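Local atomic coordinates of uncharacterized protein (Vibrio parahaemolyticus, PDB entry 1ZBP), a protein that is of unknown function but belongs to the ImpE family, whose members are probably associated with bacterial type VI secretion. Residues Glu18-Ala23 with Ser35-Leu40; Ser27-Ser32 with Ile58-Glu63; Asp115-Ser120 with Ala230-Tyr235; Asp147-Leu152 with Val234-Gly239; Lys76-Arg81 with Glu157-Ala162. All coordinates share one frame; numbering follows the deposited sequence.

Interaction 1. Residues Glu18-Ala23 with Ser35-Leu40; sequences ELLIEA and SSFIEL
L20 and I21 meet F37 and L40 across two antiparallel helices, a compact example of almost entirely apolar helix packing. L20 covers most of the contact on its side. Its CD1 lies 3.4 Å from CD1 of L40, and the two leucine side chains cross at about a right angle. CD1 of L20 also rests 3.7 Å from CA of F37, so it packs against the backbone of the facing helix as well as against its side chains. Nearer the root of the side chain, CB of L20 comes within 4.1 Å of CD1 of F37. I21 adds the outer part of the contact: its CG1 is 3.5 Å from CE1 of F37, and CG1 and CD1 of I21 both lie against the CE1 and CZ atoms of the ring. In F37, chi1 of 173° sets CG anti to the backbone N, on the side of helix 13-25, and the ring continues from there. The short segments run at 148° to one another, with axes 9.7 Å apart at closest approach. Behind this first shell, W4 touches L20, S36 and L40, L17 backs F37 and L40, and I38 turns to helix 47-60. S36 directs its OG to the carbonyl O of S32 on its own helix. No hydrogen bond joins the two segments, and the union of this helical hairpin therefore rests on shape and on the burial of hydrocarbon.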
# COMPACT_ATOMS: atom_id res chain seq x y z
N GLU A 18 -14.75 -18.48 -3.22
CA GLU A 18 -15.40 -19.79 -3.20
C GLU A 18 -15.68 -20.26 -4.62
O GLU A 18 -15.47 -21.42 -4.96
CB GLU A 18 -16.72 -19.73 -2.43
CG GLU A 18 -16.64 -19.01 -1.10
CD GLU A 18 -15.47 -19.46 -0.25
OE1 GLU A 18 -14.31 -19.21 -0.66
OE2 GLU A 18 -15.71 -20.06 0.82
N LEU A 19 -16.19 -19.36 -5.45
CA LEU A 19 -16.49 -19.69 -6.84
C LEU A 19 -15.23 -20.06 -7.63
O LEU A 19 -15.31 -20.69 -8.68
CB LEU A 19 -17.23 -18.53 -7.52
CG LEU A 19 -18.71 -18.36 -7.16
CD1 LEU A 19 -19.27 -17.09 -7.79
CD2 LEU A 19 -19.49 -19.57 -7.62
N LEU A 20 -14.06 -19.67 -7.11
CA LEU A 20 -12.80 -19.98 -7.78
C LEU A 20 -12.22 -21.29 -7.26
O LEU A 20 -11.80 -22.15 -8.04
CB LEU A 20 -11.80 -18.84 -7.58
CG LEU A 20 -12.12 -17.60 -8.40
CD1 LEU A 20 -11.18 -16.46 -8.04
CD2 LEU A 20 -12.01 -17.94 -9.87
N ILE A 21 -12.18 -21.45 -5.94
CA ILE A 21 -11.64 -22.66 -5.35
C ILE A 21 -12.37 -23.89 -5.88
O ILE A 21 -11.75 -24.91 -6.14
CB ILE A 21 -11.77 -22.64 -3.82
CG1 ILE A 21 -10.88 -21.54 -3.24
CG2 ILE A 21 -11.40 -24.00 -3.25
CD1 ILE A 21 -10.98 -21.40 -1.73
N GLU A 22 -13.69 -23.77 -6.03
CA GLU A 22 -14.51 -24.86 -6.54
C GLU A 22 -14.32 -24.99 -8.06
O GLU A 22 -14.45 -26.08 -8.62
CB GLU A 22 -15.99 -24.63 -6.23
CG GLU A 22 -16.54 -25.34 -4.98
CD GLU A 22 -16.22 -24.64 -3.67
OE1 GLU A 22 -16.87 -24.96 -2.65
OE2 GLU A 22 -15.31 -23.78 -3.66
N ALA A 23 -14.01 -23.87 -8.71
CA ALA A 23 -13.82 -23.86 -10.16
C ALA A 23 -12.56 -24.61 -10.58
O ALA A 23 -12.53 -25.23 -11.65
CB ALA A 23 -13.77 -22.43 -10.66
N SER A 35 -4.56 -18.43 -11.45
CA SER A 35 -4.02 -17.07 -11.49
C SER A 35 -5.01 -16.06 -10.91
O SER A 35 -4.65 -15.23 -10.07
CB SER A 35 -3.68 -16.68 -12.93
OG SER A 35 -3.18 -15.35 -13.01
N SER A 36 -6.26 -16.13 -11.36
CA SER A 36 -7.29 -15.22 -10.86
C SER A 36 -7.54 -15.45 -9.37
O SER A 36 -7.90 -14.53 -8.64
CB SER A 36 -8.60 -15.41 -11.64
OG SER A 36 -8.43 -15.09 -13.02
N PHE A 37 -7.33 -16.68 -8.92
CA PHE A 37 -7.54 -17.03 -7.52
C PHE A 37 -6.40 -16.45 -6.64
O PHE A 37 -6.60 -16.17 -5.45
CB PHE A 37 -7.61 -18.56 -7.38
CG PHE A 37 -7.65 -19.05 -5.95
CD1 PHE A 37 -8.57 -18.53 -5.04
CD2 PHE A 37 -6.76 -20.03 -5.52
CE1 PHE A 37 -8.59 -18.97 -3.72
CE2 PHE A 37 -6.77 -20.47 -4.20
CZ PHE A 37 -7.69 -19.94 -3.30
N ILE A 38 -5.22 -16.26 -7.24
CA ILE A 38 -4.07 -15.70 -6.53
C ILE A 38 -4.25 -14.19 -6.33
O ILE A 38 -3.92 -13.65 -5.26
CB ILE A 38 -2.75 -15.95 -7.32
CG1 ILE A 38 -2.46 -17.44 -7.38
CG2 ILE A 38 -1.59 -15.22 -6.64
CD1 ILE A 38 -1.44 -17.82 -8.42
N GLU A 39 -4.76 -13.52 -7.35
CA GLU A 39 -4.96 -12.08 -7.28
C GLU A 39 -5.94 -11.74 -6.16
O GLU A 39 -5.65 -10.90 -5.30
CB GLU A 39 -5.47 -11.52 -8.62
CG GLU A 39 -4.36 -11.23 -9.61
CD GLU A 39 -4.87 -10.60 -10.90
OE1 GLU A 39 -4.05 -10.05 -11.66
OE2 GLU A 39 -6.09 -10.66 -11.16
N LEU A 40 -7.09 -12.41 -6.16
CA LEU A 40 -8.11 -12.16 -5.15
C LEU A 40 -7.66 -12.62 -3.76
O LEU A 40 -8.30 -12.31 -2.75
CB LEU A 40 -9.42 -12.85 -5.54
CG LEU A 40 -9.94 -12.49 -6.96
CD1 LEU A 40 -11.28 -13.16 -7.22
CD2 LEU A 40 -10.06 -10.97 -7.10

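Interaction 2. Residues Ser27-Ser32 with Ile58-Glu63; sequences SPKDAS and IKLFPE
D30, whose carbonyl carbon lies 3.9 Å from CZ of F61, donates its backbone N to O of S27 at 3.2 Å and closes a type I turn. As N-cap of helix 31-44 it also accepts the backbone N of L33 at its OD1. The turn and the first helical residue together frame the ring of F61. CB of A31 stands 3.8 Å from the ring centroid, only 4° off the normal, a CH-pi contact over the middle of the face. CB of L60 covers the opposite face, displaced toward the rim. At the edge, O of K29 approaches CZ of F61 at 3.7 Å, near the ring plane. Beside this sandwich, NZ of K29, at the end of a chain bent at chi2, comes within 3.8 Å of CD2 of L60, while O of P28 faces CD1 of L60 and accepts from NE of R34. This is a surface contact: F61, where helix 47-60 gives way to non-helical backbone, lies against the turn that leads into helix 31-44, and R34 of that helix touches both L60 and F61.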
# COMPACT_ATOMS: atom_id res chain seq x y z
N SER A 27 -11.34 -28.23 -12.84
CA SER A 27 -10.36 -27.97 -13.88
C SER A 27 -9.05 -27.50 -13.22
O SER A 27 -8.64 -26.36 -13.38
CB SER A 27 -10.89 -26.89 -14.84
OG SER A 27 -10.05 -26.75 -15.99
N PRO A 28 -8.39 -28.40 -12.46
CA PRO A 28 -7.14 -28.11 -11.76
C PRO A 28 -5.94 -27.80 -12.65
O PRO A 28 -4.92 -27.32 -12.17
CB PRO A 28 -6.92 -29.38 -10.92
CG PRO A 28 -7.48 -30.45 -11.80
CD PRO A 28 -8.78 -29.81 -12.27
N LYS A 29 -6.08 -28.07 -13.94
CA LYS A 29 -4.99 -27.82 -14.87
C LYS A 29 -5.22 -26.53 -15.65
O LYS A 29 -4.69 -26.37 -16.75
CB LYS A 29 -4.84 -29.00 -15.84
CG LYS A 29 -4.50 -30.33 -15.16
CD LYS A 29 -3.17 -30.27 -14.40
CE LYS A 29 -2.87 -31.60 -13.71
NZ LYS A 29 -1.51 -31.67 -13.10
N ASP A 30 -6.00 -25.62 -15.07
CA ASP A 30 -6.27 -24.34 -15.73
C ASP A 30 -5.48 -23.21 -15.06
O ASP A 30 -5.66 -22.93 -13.88
CB ASP A 30 -7.77 -24.01 -15.68
CG ASP A 30 -8.14 -22.90 -16.65
OD1 ASP A 30 -7.54 -21.81 -16.59
OD2 ASP A 30 -9.04 -23.12 -17.50
N ALA A 31 -4.61 -22.57 -15.84
CA ALA A 31 -3.78 -21.49 -15.33
C ALA A 31 -4.59 -20.24 -14.97
O ALA A 31 -4.48 -19.73 -13.85
CB ALA A 31 -2.71 -21.13 -16.37
N SER A 32 -5.40 -19.76 -15.91
CA SER A 32 -6.25 -18.58 -15.72
C SER A 32 -7.04 -18.60 -14.42
O SER A 32 -7.16 -17.59 -13.74
CB SER A 32 -7.22 -18.41 -16.89
OG SER A 32 -6.54 -18.18 -18.11
N ILE A 58 3.94 -22.47 -10.43
CA ILE A 58 5.27 -22.50 -11.02
C ILE A 58 5.57 -23.92 -11.47
O ILE A 58 6.11 -24.13 -12.56
CB ILE A 58 6.34 -22.03 -10.02
CG1 ILE A 58 6.26 -20.51 -9.88
CG2 ILE A 58 7.73 -22.48 -10.46
CD1 ILE A 58 7.13 -19.94 -8.79
N LYS A 59 5.21 -24.88 -10.63
CA LYS A 59 5.43 -26.29 -10.95
C LYS A 59 4.57 -26.71 -12.13
O LYS A 59 5.04 -27.38 -13.05
CB LYS A 59 5.08 -27.19 -9.77
CG LYS A 59 5.99 -27.04 -8.59
CD LYS A 59 5.63 -28.05 -7.53
CE LYS A 59 6.54 -27.89 -6.33
NZ LYS A 59 6.26 -28.94 -5.32
N LEU A 60 3.31 -26.30 -12.09
CA LEU A 60 2.36 -26.66 -13.12
C LEU A 60 2.51 -25.92 -14.42
O LEU A 60 2.26 -26.48 -15.48
CB LEU A 60 0.94 -26.45 -12.60
CG LEU A 60 0.44 -27.31 -11.44
CD1 LEU A 60 -1.04 -27.00 -11.24
CD2 LEU A 60 0.64 -28.80 -11.74
N PHE A 61 2.92 -24.66 -14.32
CA PHE A 61 3.06 -23.79 -15.50
C PHE A 61 4.36 -22.98 -15.46
O PHE A 61 4.34 -21.75 -15.50
CB PHE A 61 1.86 -22.83 -15.55
CG PHE A 61 0.52 -23.50 -15.30
CD1 PHE A 61 -0.12 -24.23 -16.31
CD2 PHE A 61 -0.09 -23.42 -14.06
CE1 PHE A 61 -1.34 -24.85 -16.08
CE2 PHE A 61 -1.31 -24.04 -13.81
CZ PHE A 61 -1.94 -24.76 -14.83
N PRO A 62 5.51 -23.68 -15.41
CA PRO A 62 6.82 -23.03 -15.35
C PRO A 62 7.06 -22.00 -16.46
O PRO A 62 8.02 -21.23 -16.40
CB PRO A 62 7.79 -24.20 -15.44
CG PRO A 62 7.03 -25.21 -16.24
CD PRO A 62 5.66 -25.13 -15.63
N GLU A 63 6.20 -22.00 -17.47
CA GLU A 63 6.34 -21.06 -18.57
C GLU A 63 5.96 -19.65 -18.11
O GLU A 63 6.35 -18.66 -18.73
CB GLU A 63 5.45 -21.48 -19.74
CG GLU A 63 3.97 -21.59 -19.40
CD GLU A 63 3.49 -23.02 -19.31
OE1 GLU A 63 4.16 -23.85 -18.65
OE2 GLU A 63 2.42 -23.32 -19.89

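Interaction 3. Residues Asp115-Ser120 with Ala230-Tyr235; sequences DYEQVS and ADKEVY
K232 carries the ionic part of its contact with E117, the ammonium group being shared between two carboxylates. NZ of K232 holds OD1 of D231, its own neighbour, at 2.8 Å, meeting that oxygen nearly along its C-O axis. Toward E117 OE1 the same NZ makes a longer, weak bond of 3.4 Å, the two side chains crossing at about a right angle. The bend at chi4 (59°) sets NZ between these acids, and the positive charge probably eases the repulsion between them.

The second kind of contact is made by the aliphatic stem of the same lysine, which lies over the N-terminal part of helix 116-129. Its CG fits tightly against S120 CB at 3.3 Å, and its CE rests 3.7 Å from Y116 CB. Apolar contacts flank it: A230 CB sits 3.7 Å from CD2 of the Y116 ring, and V234 CG2 packs 4.0 Å from CA of S120, more loosely against V119. V234 also touches A123 on the same helix and F107 on helix 98-113, so the buried end reaches a second helix.

A less comfortable polar feature is OE2 of E233, buried here without a partner in the model. Overall, the loop of a beta hairpin, between antiparallel strands 224-228 and 235-239, lies on the N-terminal part of a helix, its lysine stem packed there and its ammonium linked weakly across to E117 within a salt-bridge network.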
# COMPACT_ATOMS: atom_id res chain seq x y z
N ASP A 115 -0.71 1.20 24.50
CA ASP A 115 -0.31 2.39 25.25
C ASP A 115 -0.62 3.59 24.37
O ASP A 115 0.28 4.20 23.78
CB ASP A 115 1.18 2.33 25.60
CG ASP A 115 1.66 3.58 26.33
OD1 ASP A 115 0.91 4.09 27.20
OD2 ASP A 115 2.79 4.04 26.06
N TYR A 116 -1.90 3.93 24.28
CA TYR A 116 -2.37 5.04 23.46
C TYR A 116 -1.89 6.40 23.94
O TYR A 116 -2.23 7.43 23.36
CB TYR A 116 -3.90 5.04 23.39
CG TYR A 116 -4.49 3.70 23.02
CD1 TYR A 116 -3.94 2.94 21.99
CD2 TYR A 116 -5.61 3.20 23.69
CE1 TYR A 116 -4.48 1.70 21.65
CE2 TYR A 116 -6.16 1.96 23.34
CZ TYR A 116 -5.58 1.21 22.32
OH TYR A 116 -6.09 -0.01 21.97
N GLU A 117 -1.10 6.41 25.01
CA GLU A 117 -0.59 7.66 25.53
C GLU A 117 0.72 7.97 24.82
O GLU A 117 1.07 9.13 24.61
CB GLU A 117 -0.35 7.56 27.05
CG GLU A 117 -0.20 8.91 27.75
CD GLU A 117 -1.47 9.75 27.68
OE1 GLU A 117 -1.87 10.17 26.57
OE2 GLU A 117 -2.08 10.00 28.75
N GLN A 118 1.44 6.92 24.43
CA GLN A 118 2.70 7.08 23.73
C GLN A 118 2.43 7.26 22.22
O GLN A 118 3.20 7.94 21.53
CB GLN A 118 3.59 5.86 23.96
CG GLN A 118 5.03 6.02 23.49
CD GLN A 118 5.83 4.74 23.60
OE1 GLN A 118 6.97 4.65 23.12
NE2 GLN A 118 5.25 3.73 24.24
N VAL A 119 1.34 6.67 21.73
CA VAL A 119 0.99 6.80 20.32
C VAL A 119 0.59 8.25 20.06
O VAL A 119 0.90 8.81 19.00
CB VAL A 119 -0.19 5.86 19.93
CG1 VAL A 119 0.10 4.44 20.37
CG2 VAL A 119 -1.49 6.35 20.53
N SER A 120 -0.10 8.85 21.03
CA SER A 120 -0.55 10.23 20.94
C SER A 120 0.65 11.16 20.96
O SER A 120 0.65 12.20 20.31
CB SER A 120 -1.46 10.57 22.12
OG SER A 120 -1.96 11.90 22.04
N ALA A 230 -8.24 6.02 20.68
CA ALA A 230 -8.93 6.05 21.96
C ALA A 230 -9.70 7.36 22.01
O ALA A 230 -10.79 7.48 21.44
CB ALA A 230 -7.93 5.99 23.11
N ASP A 231 -9.12 8.32 22.70
CA ASP A 231 -9.71 9.64 22.84
C ASP A 231 -8.74 10.70 22.32
O ASP A 231 -8.98 11.90 22.46
CB ASP A 231 -10.05 9.93 24.31
CG ASP A 231 -8.99 9.39 25.28
OD1 ASP A 231 -7.79 9.42 24.94
OD2 ASP A 231 -9.37 8.95 26.39
N LYS A 232 -7.65 10.24 21.71
CA LYS A 232 -6.65 11.15 21.16
C LYS A 232 -7.05 11.62 19.77
O LYS A 232 -8.15 11.31 19.29
CB LYS A 232 -5.28 10.47 21.08
CG LYS A 232 -4.68 10.07 22.41
CD LYS A 232 -5.35 8.84 22.97
CE LYS A 232 -4.78 8.51 24.34
NZ LYS A 232 -4.98 9.66 25.29
N GLU A 233 -6.16 12.37 19.13
CA GLU A 233 -6.40 12.86 17.78
C GLU A 233 -5.68 11.98 16.75
O GLU A 233 -5.28 12.44 15.69
CB GLU A 233 -5.94 14.33 17.65
CG GLU A 233 -4.54 14.65 18.20
CD GLU A 233 -3.40 13.99 17.44
OE1 GLU A 233 -3.26 14.25 16.22
OE2 GLU A 233 -2.63 13.22 18.06
N VAL A 234 -5.54 10.70 17.07
CA VAL A 234 -4.89 9.74 16.18
C VAL A 234 -5.96 8.94 15.44
O VAL A 234 -6.70 8.15 16.05
CB VAL A 234 -4.00 8.76 16.98
CG1 VAL A 234 -3.28 7.82 16.04
CG2 VAL A 234 -3.00 9.54 17.82
N TYR A 235 -6.06 9.15 14.13
CA TYR A 235 -7.04 8.45 13.30
C TYR A 235 -6.37 7.55 12.27
O TYR A 235 -5.56 8.02 11.46
CB TYR A 235 -7.93 9.48 12.60
CG TYR A 235 -8.70 10.37 13.54
CD1 TYR A 235 -9.92 9.97 14.07
CD2 TYR A 235 -8.18 11.61 13.94
CE1 TYR A 235 -10.61 10.77 14.99
CE2 TYR A 235 -8.87 12.41 14.85
CZ TYR A 235 -10.07 11.99 15.37
OH TYR A 235 -10.75 12.79 16.28

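Interaction 4. Residues Asp147-Leu152 with Val234-Gly239; sequences DIDDRL and VYLGLG
D150 and Y235 form the tight half of the contact, through a reciprocal pair of hydrogen bonds. D150 N donates to Y235 O at 3.0 Å (155°), and Y235 N returns a bond to OD1 of D150 at 2.6 Å (163°), which it meets on the anti side of the carboxylate. One residue of the strand is thus gripped through both its backbone N and its O. D149 works beside it: OD1 takes a weak, strongly bent bond from G237 N at 2.7 Å, while OD2 accepts R151 N at 2.8 Å and L152 N at 2.9 Å, an Asx motif that shapes the loop. The other half is looser. L236 lays CD2 over one face of the R151 guanidinium and brings CD1 within 3.7 Å of NH2 of R151, whose ionic partner is D212. The ring of Y235 leads away from the loop, and that residue is exposed, its side chain leaning toward Q228 on strand 224-228. Segment 147-152 thus meets the strand with one backbone N-H and two aspartate oxygens, one of them weakly bonded, and the N-H donors probably help to offset the carboxylate charge.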
# COMPACT_ATOMS: atom_id res chain seq x y z
N ASP A 147 -0.60 12.22 3.91
CA ASP A 147 -1.68 11.22 3.99
C ASP A 147 -2.54 11.57 5.21
O ASP A 147 -2.01 11.95 6.25
CB ASP A 147 -1.10 9.81 4.15
CG ASP A 147 -2.13 8.71 3.93
OD1 ASP A 147 -3.21 8.75 4.54
OD2 ASP A 147 -1.85 7.79 3.13
N ILE A 148 -3.87 11.45 5.09
CA ILE A 148 -4.75 11.77 6.21
C ILE A 148 -4.48 10.85 7.40
O ILE A 148 -4.48 11.30 8.56
CB ILE A 148 -6.25 11.69 5.79
CG1 ILE A 148 -6.58 12.83 4.82
CG2 ILE A 148 -7.16 11.78 7.04
CD1 ILE A 148 -8.00 12.77 4.25
N ASP A 149 -4.25 9.58 7.11
CA ASP A 149 -3.91 8.54 8.08
C ASP A 149 -2.80 9.06 9.00
O ASP A 149 -1.85 9.69 8.52
CB ASP A 149 -3.40 7.31 7.32
CG ASP A 149 -3.20 6.10 8.20
OD1 ASP A 149 -4.19 5.38 8.47
OD2 ASP A 149 -2.06 5.87 8.64
N ASP A 150 -2.89 8.79 10.30
CA ASP A 150 -1.85 9.26 11.24
C ASP A 150 -0.64 8.34 11.36
O ASP A 150 0.39 8.74 11.91
CB ASP A 150 -2.45 9.49 12.62
CG ASP A 150 -3.21 10.78 12.70
OD1 ASP A 150 -4.23 10.81 13.42
OD2 ASP A 150 -2.79 11.77 12.05
N ARG A 151 -0.77 7.12 10.85
CA ARG A 151 0.34 6.18 10.88
C ARG A 151 1.31 6.51 9.74
O ARG A 151 2.52 6.62 9.94
CB ARG A 151 -0.19 4.74 10.74
CG ARG A 151 0.82 3.74 10.18
CD ARG A 151 1.37 2.83 11.25
NE ARG A 151 0.27 2.14 11.94
CZ ARG A 151 -0.59 1.34 11.33
NH1 ARG A 151 -0.47 1.12 10.04
NH2 ARG A 151 -1.58 0.79 12.01
N LEU A 152 0.76 6.69 8.54
CA LEU A 152 1.57 7.01 7.36
C LEU A 152 2.08 8.46 7.36
O LEU A 152 3.21 8.71 6.97
CB LEU A 152 0.77 6.72 6.08
CG LEU A 152 0.98 5.36 5.40
CD1 LEU A 152 1.45 4.31 6.40
CD2 LEU A 152 -0.30 4.96 4.70
N VAL A 234 -5.54 10.70 17.07
CA VAL A 234 -4.89 9.74 16.18
C VAL A 234 -5.96 8.94 15.44
O VAL A 234 -6.70 8.15 16.05
CB VAL A 234 -4.00 8.76 16.98
CG1 VAL A 234 -3.28 7.82 16.04
CG2 VAL A 234 -3.00 9.54 17.82
N TYR A 235 -6.06 9.15 14.13
CA TYR A 235 -7.04 8.45 13.30
C TYR A 235 -6.37 7.55 12.27
O TYR A 235 -5.56 8.02 11.46
CB TYR A 235 -7.93 9.48 12.60
CG TYR A 235 -8.70 10.37 13.54
CD1 TYR A 235 -9.92 9.97 14.07
CD2 TYR A 235 -8.18 11.61 13.94
CE1 TYR A 235 -10.61 10.77 14.99
CE2 TYR A 235 -8.87 12.41 14.85
CZ TYR A 235 -10.07 11.99 15.37
OH TYR A 235 -10.75 12.79 16.28
N LEU A 236 -6.68 6.26 12.30
CA LEU A 236 -6.10 5.33 11.33
C LEU A 236 -7.07 5.21 10.18
O LEU A 236 -8.18 5.69 10.27
CB LEU A 236 -5.87 3.96 11.96
CG LEU A 236 -4.87 3.91 13.11
CD1 LEU A 236 -4.61 2.44 13.45
CD2 LEU A 236 -3.57 4.60 12.72
N GLY A 237 -6.67 4.57 9.09
CA GLY A 237 -7.57 4.46 7.96
C GLY A 237 -7.98 3.05 7.63
O GLY A 237 -7.39 2.08 8.12
N LEU A 238 -9.00 2.93 6.79
CA LEU A 238 -9.50 1.64 6.37
C LEU A 238 -10.02 1.80 4.95
O LEU A 238 -10.86 2.67 4.67
CB LEU A 238 -10.64 1.16 7.28
CG LEU A 238 -10.35 1.05 8.78
CD1 LEU A 238 -11.63 0.72 9.54
CD2 LEU A 238 -9.31 -0.02 9.01
N GLY A 239 -9.51 0.99 4.04
CA GLY A 239 -9.94 1.09 2.66
C GLY A 239 -9.07 2.02 1.85
O GLY A 239 -7.91 2.24 2.20

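Interaction 5. Residues Lys76-Arg81 with Glu157-Ala162; sequences KAAQAR and ELFSTA
R81 runs from helix 65-84 past the rim of F159 to the carboxylate of E157. Its CB lies 4.1 Å from CE1 of F159. CG of R81, anti to the backbone N (chi1 166°), comes within 3.8 Å of E157 OE1. CD of R81 meets the edge of the F159 ring near its plane, 3.6 Å from CZ. The extended chain then brings NE to E157 OE1 at 2.8 Å. That oxygen lies in the guanidinium plane, although NE stands above the carboxylate plane. At the tip, NH2 of R81 reaches OE2 of E157 on its syn side at 3.0 Å, so the arginine holds the carboxylate side-on with two nitrogens, one to each oxygen, the planes turned 58° apart. F159 supplies most of the apolar part of the interface: backbone atoms of A77 and A78 lie over one face of its ring, A77 CB is 3.7 Å from CD1 of F159 and A78 CB 3.8 Å from CE2, while W189 stacks against it edge-to-face. The buried charges have further partners, Y165 at OE1, K241 at OE2 and the carbonyl of T209 at NH2. A bidentate ion pair enclosed beside an aromatic ring thus joins helix to strand; K241 in particular would be expected to stabilise the E157 carboxylate, while Y165 and T209 add hydrogen bonds.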
# COMPACT_ATOMS: atom_id res chain seq x y z
N LYS A 76 5.70 -10.93 -0.63
CA LYS A 76 6.71 -10.83 0.41
C LYS A 76 6.72 -9.41 0.97
O LYS A 76 6.63 -9.22 2.18
CB LYS A 76 8.08 -11.20 -0.18
CG LYS A 76 9.25 -11.12 0.79
CD LYS A 76 10.54 -11.48 0.05
CE LYS A 76 11.78 -11.28 0.89
NZ LYS A 76 13.00 -11.36 0.03
N ALA A 77 6.82 -8.42 0.09
CA ALA A 77 6.81 -7.02 0.52
C ALA A 77 5.55 -6.73 1.34
O ALA A 77 5.62 -6.11 2.40
CB ALA A 77 6.88 -6.09 -0.69
N ALA A 78 4.40 -7.19 0.85
CA ALA A 78 3.13 -6.97 1.53
C ALA A 78 3.10 -7.69 2.87
O ALA A 78 2.36 -7.31 3.79
CB ALA A 78 1.97 -7.45 0.68
N GLN A 79 3.90 -8.75 2.99
CA GLN A 79 3.93 -9.47 4.24
C GLN A 79 4.77 -8.66 5.22
O GLN A 79 4.41 -8.51 6.39
CB GLN A 79 4.52 -10.86 4.07
CG GLN A 79 4.57 -11.62 5.38
CD GLN A 79 3.20 -11.96 5.92
OE1 GLN A 79 2.42 -12.65 5.26
NE2 GLN A 79 2.90 -11.49 7.12
N ALA A 80 5.88 -8.11 4.74
CA ALA A 80 6.75 -7.32 5.61
C ALA A 80 5.98 -6.09 6.14
O ALA A 80 6.21 -5.64 7.27
CB ALA A 80 8.02 -6.88 4.87
N ARG A 81 5.07 -5.56 5.33
CA ARG A 81 4.27 -4.40 5.71
C ARG A 81 3.24 -4.79 6.76
O ARG A 81 3.02 -4.06 7.73
CB ARG A 81 3.57 -3.80 4.48
CG ARG A 81 2.46 -2.80 4.77
CD ARG A 81 1.95 -2.29 3.45
NE ARG A 81 0.92 -1.27 3.54
CZ ARG A 81 -0.37 -1.47 3.27
NH1 ARG A 81 -0.79 -2.68 2.90
NH2 ARG A 81 -1.23 -0.46 3.32
N GLU A 157 4.04 4.47 0.66
CA GLU A 157 4.51 3.09 0.75
C GLU A 157 4.85 2.54 -0.64
O GLU A 157 4.22 2.89 -1.65
CB GLU A 157 3.43 2.22 1.39
CG GLU A 157 2.91 2.73 2.74
CD GLU A 157 1.95 1.74 3.42
OE1 GLU A 157 2.35 1.02 4.35
OE2 GLU A 157 0.77 1.69 3.02
N LEU A 158 5.86 1.69 -0.72
CA LEU A 158 6.24 1.12 -1.99
C LEU A 158 6.65 -0.30 -1.78
O LEU A 158 7.19 -0.65 -0.74
CB LEU A 158 7.43 1.89 -2.60
CG LEU A 158 7.20 3.35 -3.06
CD1 LEU A 158 8.55 4.03 -3.28
CD2 LEU A 158 6.37 3.36 -4.35
N PHE A 159 6.34 -1.14 -2.76
CA PHE A 159 6.74 -2.54 -2.73
C PHE A 159 7.76 -2.61 -3.87
O PHE A 159 7.39 -2.48 -5.03
CB PHE A 159 5.55 -3.46 -3.02
CG PHE A 159 4.52 -3.49 -1.92
CD1 PHE A 159 4.83 -3.07 -0.63
CD2 PHE A 159 3.25 -3.99 -2.16
CE1 PHE A 159 3.91 -3.15 0.41
CE2 PHE A 159 2.31 -4.08 -1.13
CZ PHE A 159 2.65 -3.66 0.16
N SER A 160 9.03 -2.78 -3.55
CA SER A 160 10.07 -2.84 -4.57
C SER A 160 10.06 -4.17 -5.31
O SER A 160 9.51 -5.17 -4.82
CB SER A 160 11.44 -2.64 -3.95
OG SER A 160 11.77 -3.71 -3.10
N THR A 161 10.67 -4.18 -6.49
CA THR A 161 10.75 -5.38 -7.32
C THR A 161 11.40 -6.53 -6.56
O THR A 161 10.90 -7.65 -6.58
CB THR A 161 11.57 -5.11 -8.61
OG1 THR A 161 10.95 -4.06 -9.38
CG2 THR A 161 11.65 -6.37 -9.46
N ALA A 162 12.50 -6.26 -5.87
CA ALA A 162 13.17 -7.31 -5.12
C ALA A 162 12.24 -7.92 -4.07
O ALA A 162 12.47 -9.03 -3.60
CB ALA A 162 14.43 -6.78 -4.45

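How the interactions relate
Interactions 1 and 5 are buried, interaction 2 lies at the surface, and interactions 3 and 4 are partly buried. Interactions 1 and 2 share helix 31-44: interaction 1 is mainly hydrocarbon, whereas interaction 2, at the ends of the helices, adds backbone carbonyls and a turn that ends in a helix N-cap, set around an aromatic ring. Interactions 3 and 4 share V234 and Y235, and divide the work on one hairpin between a lysine network at its turn and aspartate-to-backbone bonds on its strand. Interaction 5 touches interaction 4 where L152 meets E157, and stands nearest the centre of the chain. Depth alone therefore does not set the chemistry: one buried contact is essentially apolar, the other pairs an ionic bridge with aromatic packing.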